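Local coordinates for protein succinate-semialdehyde dehydrogenase (PDB 4OGD) that probably oxidises succinic semialdehyde to succinate as an aldehyde dehydrogenase family enzyme that can use NADP+ as its cofactor, at residues 146-151 with 445-450. Numbering follows the deposited sequence.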
loop_
_atom_site.group_PDB
_atom_site.type_symbol
_atom_site.label_atom_id
_atom_site.label_comp_id
_atom_site.label_asym_id
_atom_site.label_seq_id
_atom_site.Cartn_x
_atom_site.Cartn_y
_atom_site.Cartn_z
ATOM N N PHE A 146 -10.097 11.090 -9.627
ATOM C CA PHE A 146 -10.479 11.964 -10.726
ATOM C C PHE A 146 -9.673 13.259 -10.661
ATOM O O PHE A 146 -9.157 13.741 -11.681
ATOM C CB PHE A 146 -11.976 12.243 -10.646
ATOM C CG PHE A 146 -12.498 13.137 -11.738
ATOM C CD1 PHE A 146 -12.375 12.775 -13.073
ATOM C CD2 PHE A 146 -13.143 14.324 -11.420
ATOM C CE1 PHE A 146 -12.870 13.594 -14.078
ATOM C CE2 PHE A 146 -13.643 15.149 -12.418
ATOM C CZ PHE A 146 -13.502 14.782 -13.747
ATOM N N ILE A 147 -9.542 13.816 -9.461
ATOM C CA ILE A 147 -8.761 15.036 -9.280
ATOM C C ILE A 147 -7.282 14.884 -9.710
ATOM O O ILE A 147 -6.767 15.717 -10.456
ATOM C CB ILE A 147 -8.883 15.580 -7.838
ATOM C CG1 ILE A 147 -10.299 16.121 -7.601
ATOM C CG2 ILE A 147 -7.846 16.658 -7.580
ATOM C CD1 ILE A 147 -10.706 17.229 -8.582
ATOM N N VAL A 148 -6.606 13.827 -9.262
ATOM C CA VAL A 148 -5.198 13.653 -9.652
ATOM C C VAL A 148 -5.054 13.318 -11.139
ATOM O O VAL A 148 -4.028 13.621 -11.761
ATOM C CB VAL A 148 -4.441 12.620 -8.784
ATOM C CG1 VAL A 148 -4.776 11.203 -9.205
ATOM C CG2 VAL A 148 -2.931 12.839 -8.906
ATOM N N GLY A 149 -6.093 12.720 -11.719
ATOM C CA GLY A 149 -6.058 12.360 -13.127
ATOM C C GLY A 149 -5.878 10.876 -13.417
ATOM O O GLY A 149 -5.314 10.515 -14.443
ATOM N N ASN A 150 -6.337 10.019 -12.510
ATOM C CA ASN A 150 -6.382 8.575 -12.753
ATOM C C ASN A 150 -7.789 8.204 -13.191
ATOM O O ASN A 150 -8.709 8.214 -12.357
ATOM C CB ASN A 150 -6.095 7.775 -11.469
ATOM C CG ASN A 150 -4.658 7.879 -10.995
ATOM O OD1 ASN A 150 -3.740 8.078 -11.776
ATOM N ND2 ASN A 150 -4.462 7.723 -9.694
ATOM N N PRO A 151 -7.983 7.882 -14.485
ATOM C CA PRO A 151 -9.300 7.385 -14.906
ATOM C C PRO A 151 -9.652 6.113 -14.129
ATOM O O PRO A 151 -8.748 5.382 -13.702
ATOM C CB PRO A 151 -9.098 7.070 -16.400
ATOM C CG PRO A 151 -7.917 7.925 -16.820
ATOM C CD PRO A 151 -7.011 7.875 -15.598
ATOM N N SER A 445 -3.150 7.470 -2.392
ATOM C CA SER A 445 -3.021 6.019 -2.505
ATOM C C SER A 445 -2.470 5.567 -3.847
ATOM O O SER A 445 -1.632 4.664 -3.896
ATOM C CB SER A 445 -4.360 5.333 -2.262
ATOM O OG SER A 445 -4.811 5.608 -0.954
ATOM N N PHE A 446 -2.935 6.193 -4.924
ATOM C CA PHE A 446 -2.490 5.812 -6.261
ATOM C C PHE A 446 -1.812 6.955 -7.004
ATOM O O PHE A 446 -1.898 7.071 -8.237
ATOM C CB PHE A 446 -3.644 5.178 -7.044
ATOM C CG PHE A 446 -4.248 3.993 -6.342
ATOM C CD1 PHE A 446 -3.584 2.773 -6.327
ATOM C CD2 PHE A 446 -5.449 4.113 -5.656
ATOM C CE1 PHE A 446 -4.119 1.687 -5.678
ATOM C CE2 PHE A 446 -6.000 3.025 -4.991
ATOM C CZ PHE A 446 -5.331 1.807 -4.997
ATOM N N VAL A 447 -1.117 7.792 -6.241
ATOM C CA VAL A 447 -0.296 8.834 -6.846
ATOM C C VAL A 447 1.159 8.414 -6.845
ATOM O O VAL A 447 1.615 7.682 -5.955
ATOM C CB VAL A 447 -0.437 10.208 -6.141
ATOM C CG1 VAL A 447 -1.903 10.563 -5.916
ATOM C CG2 VAL A 447 0.346 10.246 -4.854
ATOM N N ASN A 448 1.875 8.867 -7.865
ATOM C CA ASN A 448 3.306 8.674 -7.961
ATOM C C ASN A 448 3.938 9.839 -7.232
ATOM O O ASN A 448 3.868 10.988 -7.687
ATOM C CB ASN A 448 3.722 8.665 -9.440
ATOM C CG ASN A 448 5.226 8.740 -9.636
ATOM O OD1 ASN A 448 5.997 8.591 -8.687
ATOM N ND2 ASN A 448 5.651 8.967 -10.882
ATOM N N GLU A 449 4.529 9.541 -6.088
ATOM C CA GLU A 449 5.318 10.528 -5.359
ATOM C C GLU A 449 6.683 10.538 -6.031
ATOM O O GLU A 449 7.513 9.661 -5.808
ATOM C CB GLU A 449 5.381 10.175 -3.872
ATOM C CG GLU A 449 4.015 10.327 -3.182
ATOM C CD GLU A 449 3.757 9.302 -2.088
ATOM O OE1 GLU A 449 4.024 8.100 -2.303
ATOM O OE2 GLU A 449 3.273 9.694 -0.999
ATOM N N HIS A 450 6.882 11.525 -6.897
ATOM C CA HIS A 450 7.994 11.525 -7.846
ATOM C C HIS A 450 9.076 12.481 -7.370
ATOM O O HIS A 450 8.892 13.701 -7.404
ATOM C CB HIS A 450 7.447 11.961 -9.212
ATOM C CG HIS A 450 8.456 11.988 -10.322
ATOM N ND1 HIS A 450 8.086 12.205 -11.632
ATOM C CD2 HIS A 450 9.805 11.846 -10.331
ATOM C CE1 HIS A 450 9.160 12.197 -12.401
ATOM N NE2 HIS A 450 10.215 11.970 -11.639
#
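A single buried carboxamide, that of N150, supplies the one polar link between the turn after helix 136-148 and the chain entering strand 448-455. Its ND2 gives a hydrogen to the backbone O of F446 at 3.0 Å, with an N-H...O angle of 155°. The acceptor lies close to the amide plane of N150, whereas the donor stands well above the carbonyl plane of F446, about 50° out of it, rather than along a lone pair. The same nitrogen also bonds OD1 of N145, while OD1 of N150 accepts hydrogen bonds from the backbone N of both T122 and G123; both ends of the amide are thus engaged, which should fix its rotation and tell its oxygen end from its nitrogen end. The F446 oxygen is shared as well, since OG1 of T122 bonds it too. CG of N150 lies anti to the carbonyl carbon and beside the backbone N (chi1 -70°), which points the amide at the F446 carbonyl. ND2 comes within 3.8 Å of F446 CB, while the F446 ring turns away.

The helix end is a worked example of a Schellman motif: N150 N bonds N145 O, G149 N bonds F146 O, and G149, with positive phi, is the C-prime residue. This turn delivers N150 to the junction and leads into strand 152-155 of the Rossmann-type sheet, while the partner segment runs into strand 448-455, an outer strand within this chain of the antiparallel sheet with 113-120 and 106-107. Beside the amide, V148 CG2 touches V447 CG1 at 3.9 Å, and L103 of helix 78-103 packs on V148. Farther along, N448 ND2 and H450 NE2 hydrogen-bond T409 O and S412 OG of the second subunit, placing this strand at the dimer interface.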